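Local coordinates for protein 11S globulin isoform 1 (Cocos nucifera, PDB 5WPW) that serves as a seed storage protein of coconut, a hexameric 11S globulin that acts as a nutrient reservoir and is a potential food allergen, at residues A[207-210]-A[211-215]; A[397-400]-A[401-404]. The protein carries 2 engineered substitutions. One frame throughout, in Å; residues are numbered along the deposited sequence.

In the fold
Both contacts are local, each lying within one continuous run of chain, and both reach a neighbouring subunit of the hexamer. They sit on opposite sides of the chain's centre, with centres about 63 Å apart and nearest atoms about 48 Å apart, and share no helix or strand. Contact 1 is mostly buried: a turn leads into strand 212-214 of an N-terminal cupin sheet, and an arginine fixed by an aspartate lies against a valine. Contact 2, on helix 397-405, which packs with helix 386-393 in the second cupin half, is only partly buried; backbone bonds dominate it, with one aspartate-arginine salt bridge beside the contact with another subunit.

Contact 1: residues A[207-210]-A[211-215]; sequences DTRG and EIVRA
R209 lies against V213 in a local turn-to-strand contact, where the loop after helix 196-202 enters strand 212-214, itself paired antiparallel with strand 50-57. The side chain of V213 lies over one face of the R209 guanidinium: CG1 stands 3.6 Å above the plane, offset toward its rim, while V213 CG2 comes to 3.4 Å from R209 NH1. Nearer the backbone, R209 CB meets V213 CG1 at 3.5 Å. With CG anti to its own carbonyl carbon (chi1 -52°) and a bend at chi3, the R209 chain turns back toward D207.

D207 holds that group from the edge. R209 NE reaches D207 OD1 at 3.1 Å and R209 NH2 reaches D207 OD2 at 3.0 Å, a side-on, two-nitrogen salt bridge in which both oxygens lie within 4° of the guanidinium plane. D207 OD1 also accepts the backbone N of R209 at 2.8 Å, from above the carboxylate plane, which makes an Asx turn. The backbone angles of G210 suit a glycine, since a side chain would press against the carbonyl O of R209.

A water bridges R209 NH1 and the carbonyl O of R214, and NH1 also donates to the backbone O of N391 of a second subunit. The carboxylate of E211 forms a salt bridge with R44 and a hydrogen bond with T24, on strands 40-46 and 22-26. The guanidinium is therefore fixed in rotation by D207 at its edge and packed on V213 by its face, which leaves NH1 directed at the subunit interface; the carboxylate of D207 probably offsets the positive charge brought there.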
loop_
_atom_site.group_PDB
_atom_site.type_symbol
_atom_site.label_atom_id
_atom_site.label_comp_id
_atom_site.label_asym_id
_atom_site.label_seq_id
_atom_site.Cartn_x
_atom_site.Cartn_y
_atom_site.Cartn_z
ATOM N N ASP A 207 -44.061 15.606 14.231
ATOM C CA ASP A 207 -43.120 15.694 15.340
ATOM C C ASP A 207 -42.697 17.144 15.568
ATOM O O ASP A 207 -42.430 17.890 14.623
ATOM C CB ASP A 207 -41.898 14.807 15.052
ATOM C CG ASP A 207 -41.107 14.456 16.307
ATOM O OD1 ASP A 207 -41.222 15.190 17.315
ATOM O OD2 ASP A 207 -40.352 13.451 16.275
ATOM N N THR A 208 -42.648 17.551 16.836
ATOM C CA THR A 208 -42.204 18.893 17.196
ATOM C C THR A 208 -40.956 18.877 18.070
ATOM O O THR A 208 -40.528 19.935 18.542
ATOM C CB THR A 208 -43.332 19.670 17.895
ATOM O OG1 THR A 208 -42.962 21.050 17.999
ATOM C CG2 THR A 208 -43.578 19.142 19.294
ATOM N N ARG A 209 -40.347 17.710 18.283
ATOM C CA ARG A 209 -39.228 17.611 19.210
ATOM C C ARG A 209 -37.894 18.061 18.612
ATOM O O ARG A 209 -36.994 18.438 19.368
ATOM C CB ARG A 209 -39.099 16.175 19.715
ATOM C CG ARG A 209 -40.386 15.590 20.292
ATOM C CD ARG A 209 -40.226 14.105 20.616
ATOM N NE ARG A 209 -40.067 13.292 19.410
ATOM C CZ ARG A 209 -39.606 12.046 19.416
ATOM N NH1 ARG A 209 -39.266 11.474 20.561
ATOM N NH2 ARG A 209 -39.489 11.365 18.278
ATOM N N GLY A 210 -37.735 18.040 17.293
ATOM C CA GLY A 210 -36.407 18.307 16.748
ATOM C C GLY A 210 -35.537 17.057 16.764
ATOM O O GLY A 210 -36.032 15.928 16.915
ATOM N N GLU A 211 -34.217 17.255 16.622
ATOM C CA GLU A 211 -33.301 16.124 16.485
ATOM C C GLU A 211 -32.675 15.672 17.804
ATOM O O GLU A 211 -31.940 14.678 17.820
ATOM C CB GLU A 211 -32.196 16.460 15.473
ATOM C CG GLU A 211 -31.334 17.606 15.890
ATOM C CD GLU A 211 -29.992 17.609 15.169
ATOM O OE1 GLU A 211 -29.601 16.556 14.606
ATOM O OE2 GLU A 211 -29.325 18.665 15.184
ATOM N N ILE A 212 -32.946 16.354 18.911
ATOM C CA ILE A 212 -32.568 15.881 20.232
ATOM C C ILE A 212 -33.853 15.785 21.045
ATOM O O ILE A 212 -34.469 16.812 21.346
ATOM C CB ILE A 212 -31.556 16.802 20.917
ATOM C CG1 ILE A 212 -30.364 17.069 19.985
ATOM C CG2 ILE A 212 -31.124 16.191 22.231
ATOM C CD1 ILE A 212 -29.498 18.256 20.431
ATOM N N VAL A 213 -34.258 14.563 21.389
ATOM C CA VAL A 213 -35.559 14.292 22.002
ATOM C C VAL A 213 -35.369 13.682 23.385
ATOM O O VAL A 213 -34.331 13.079 23.681
ATOM C CB VAL A 213 -36.418 13.373 21.098
ATOM C CG1 VAL A 213 -36.404 13.897 19.683
ATOM C CG2 VAL A 213 -35.953 11.891 21.168
ATOM N N ARG A 214 -36.383 13.837 24.245
ATOM C CA ARG A 214 -36.297 13.349 25.614
ATOM C C ARG A 214 -36.772 11.901 25.682
ATOM O O ARG A 214 -37.846 11.568 25.168
ATOM C CB ARG A 214 -37.126 14.234 26.556
ATOM C CG ARG A 214 -36.879 14.013 28.055
ATOM C CD ARG A 214 -35.657 14.790 28.618
ATOM N NE ARG A 214 -35.730 16.244 28.417
ATOM C CZ ARG A 214 -34.931 17.137 29.006
ATOM N NH1 ARG A 214 -33.986 16.743 29.864
ATOM N NH2 ARG A 214 -35.082 18.433 28.742
ATOM N N ALA A 215 -35.959 11.039 26.283
ATOM C CA ALA A 215 -36.393 9.691 26.647
ATOM C C ALA A 215 -36.796 9.746 28.119
ATOM O O ALA A 215 -35.940 9.718 29.004
ATOM C CB ALA A 215 -35.293 8.661 26.409
HETATM O O HOH W 1 -39.729 12.602 23.597
#

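Contact 2: residues A[397-400]-A[401-404]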
loop_
_atom_site.group_PDB
_atom_site.type_symbol
_atom_site.label_atom_id
_atom_site.label_comp_id
_atom_site.label_asym_id
_atom_site.label_seq_id
_atom_site.Cartn_x
_atom_site.Cartn_y
_atom_site.Cartn_z
ATOM N N ARG A 397 27.413 36.794 14.471
ATOM C CA ARG A 397 27.441 35.394 14.891
ATOM C C ARG A 397 26.843 35.211 16.289
ATOM O O ARG A 397 26.093 34.256 16.525
ATOM C CB ARG A 397 28.877 34.856 14.818
ATOM C CG ARG A 397 29.042 33.398 15.186
ATOM C CD ARG A 397 30.430 32.883 14.839
ATOM N NE ARG A 397 30.576 32.567 13.424
ATOM C CZ ARG A 397 31.045 33.417 12.516
ATOM N NH1 ARG A 397 31.156 33.042 11.242
ATOM N NH2 ARG A 397 31.416 34.639 12.884
ATOM N N ASP A 398 27.149 36.120 17.229
ATOM C CA ASP A 398 26.572 36.020 18.570
ATOM C C ASP A 398 25.050 36.124 18.531
ATOM O O ASP A 398 24.347 35.330 19.163
ATOM C CB ASP A 398 27.154 37.103 19.490
ATOM C CG ASP A 398 26.618 37.011 20.930
ATOM O OD1 ASP A 398 26.870 35.992 21.606
ATOM O OD2 ASP A 398 25.947 37.961 21.390
ATOM N N GLU A 399 24.528 37.133 17.833
ATOM C CA GLU A 399 23.087 37.300 17.708
ATOM C C GLU A 399 22.459 36.069 17.047
ATOM O O GLU A 399 21.449 35.536 17.527
ATOM C CB GLU A 399 22.781 38.568 16.897
ATOM C CG GLU A 399 23.225 39.911 17.530
ATOM C CD GLU A 399 22.852 41.140 16.674
ATOM O OE1 GLU A 399 23.312 41.241 15.513
ATOM O OE2 GLU A 399 22.097 42.011 17.165
ATOM N N ALA A 400 23.065 35.593 15.953
ATOM C CA ALA A 400 22.620 34.354 15.304
ATOM C C ALA A 400 22.536 33.197 16.296
ATOM O O ALA A 400 21.518 32.496 16.369
ATOM C CB ALA A 400 23.564 33.993 14.155
ATOM N N ARG A 401 23.598 32.989 17.086
ATOM C CA ARG A 401 23.577 31.875 18.031
ATOM C C ARG A 401 22.559 32.092 19.143
ATOM O O ARG A 401 22.047 31.118 19.709
ATOM C CB ARG A 401 24.969 31.641 18.620
ATOM C CG ARG A 401 25.875 30.824 17.711
ATOM C CD ARG A 401 27.296 30.695 18.270
ATOM N NE ARG A 401 27.410 29.674 19.316
ATOM C CZ ARG A 401 27.362 28.360 19.094
ATOM N NH1 ARG A 401 27.481 27.514 20.105
ATOM N NH2 ARG A 401 27.198 27.889 17.864
ATOM N N ARG A 402 22.253 33.344 19.481
ATOM C CA ARG A 402 21.222 33.571 20.489
ATOM C C ARG A 402 19.843 33.259 19.926
ATOM O O ARG A 402 19.000 32.671 20.612
ATOM C CB ARG A 402 21.285 35.008 20.999
ATOM C CG ARG A 402 22.248 35.193 22.163
ATOM C CD ARG A 402 23.028 36.487 22.038
ATOM N NE ARG A 402 22.190 37.667 22.202
ATOM C CZ ARG A 402 22.471 38.854 21.672
ATOM N NH1 ARG A 402 23.579 39.016 20.945
ATOM N NH2 ARG A 402 21.650 39.878 21.862
ATOM N N VAL A 403 19.599 33.642 18.674
ATOM C CA VAL A 403 18.328 33.314 18.038
ATOM C C VAL A 403 18.170 31.802 17.931
ATOM O O VAL A 403 17.075 31.254 18.122
ATOM C CB VAL A 403 18.237 34.004 16.666
ATOM C CG1 VAL A 403 17.240 33.300 15.758
ATOM C CG2 VAL A 403 17.886 35.474 16.823
ATOM N N LYS A 404 19.274 31.099 17.672
ATOM C CA LYS A 404 19.245 29.677 17.363
ATOM C C LYS A 404 19.270 28.790 18.607
ATOM O O LYS A 404 18.567 27.771 18.659
ATOM C CB LYS A 404 20.417 29.360 16.430
ATOM C CG LYS A 404 20.689 27.918 16.165
ATOM C CD LYS A 404 21.496 27.810 14.871
ATOM C CE LYS A 404 22.014 26.409 14.661
ATOM N NZ LYS A 404 22.804 26.341 13.404
#
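D398 OD2 takes the shortest polar bond here, 2.6 Å from R402 NH1, a salt bridge between residues four apart on helix 397-405. It is not a straight bond: the N-H...O angle is 130°, and the nitrogen approaches from above the carboxylate plane (40° out of it). Only one nitrogen of R402 engages the carboxylate. The turn at chi2 (140°) sets R402 CD 3.3 Å from D398 OD2, and the bend at chi3 turns the guanidinium so that NH1 meets that oxygen. The same NH1 rests 3.5 Å from CG of E399, so the methylene part of that side chain, and not its carboxylate, borders the guanidinium.

Beneath the pair runs regular helical bonding. R401 N donates to R397 O, R402 N to D398 O, V403 N to E399 O at 2.9 Å, and K404 N to A400 O. D398 and R402 are thus joined twice, by backbone and by side chains.

On another side of the helix, A400 and K404 pack against helix 386-393, and R397 forms a salt bridge with E387 of that helix. V403 meets L381 and L395, in the loops before and after helix 386-393. A third subunit of the hexamer completes the surroundings: its N195 accepts from R402 NH2, its L202 touches V403, and K404 NZ donates both to the backbone O of its E103 and to that of M384 in the same chain, placing helix 397-405 between its companion helix and a neighbouring subunit.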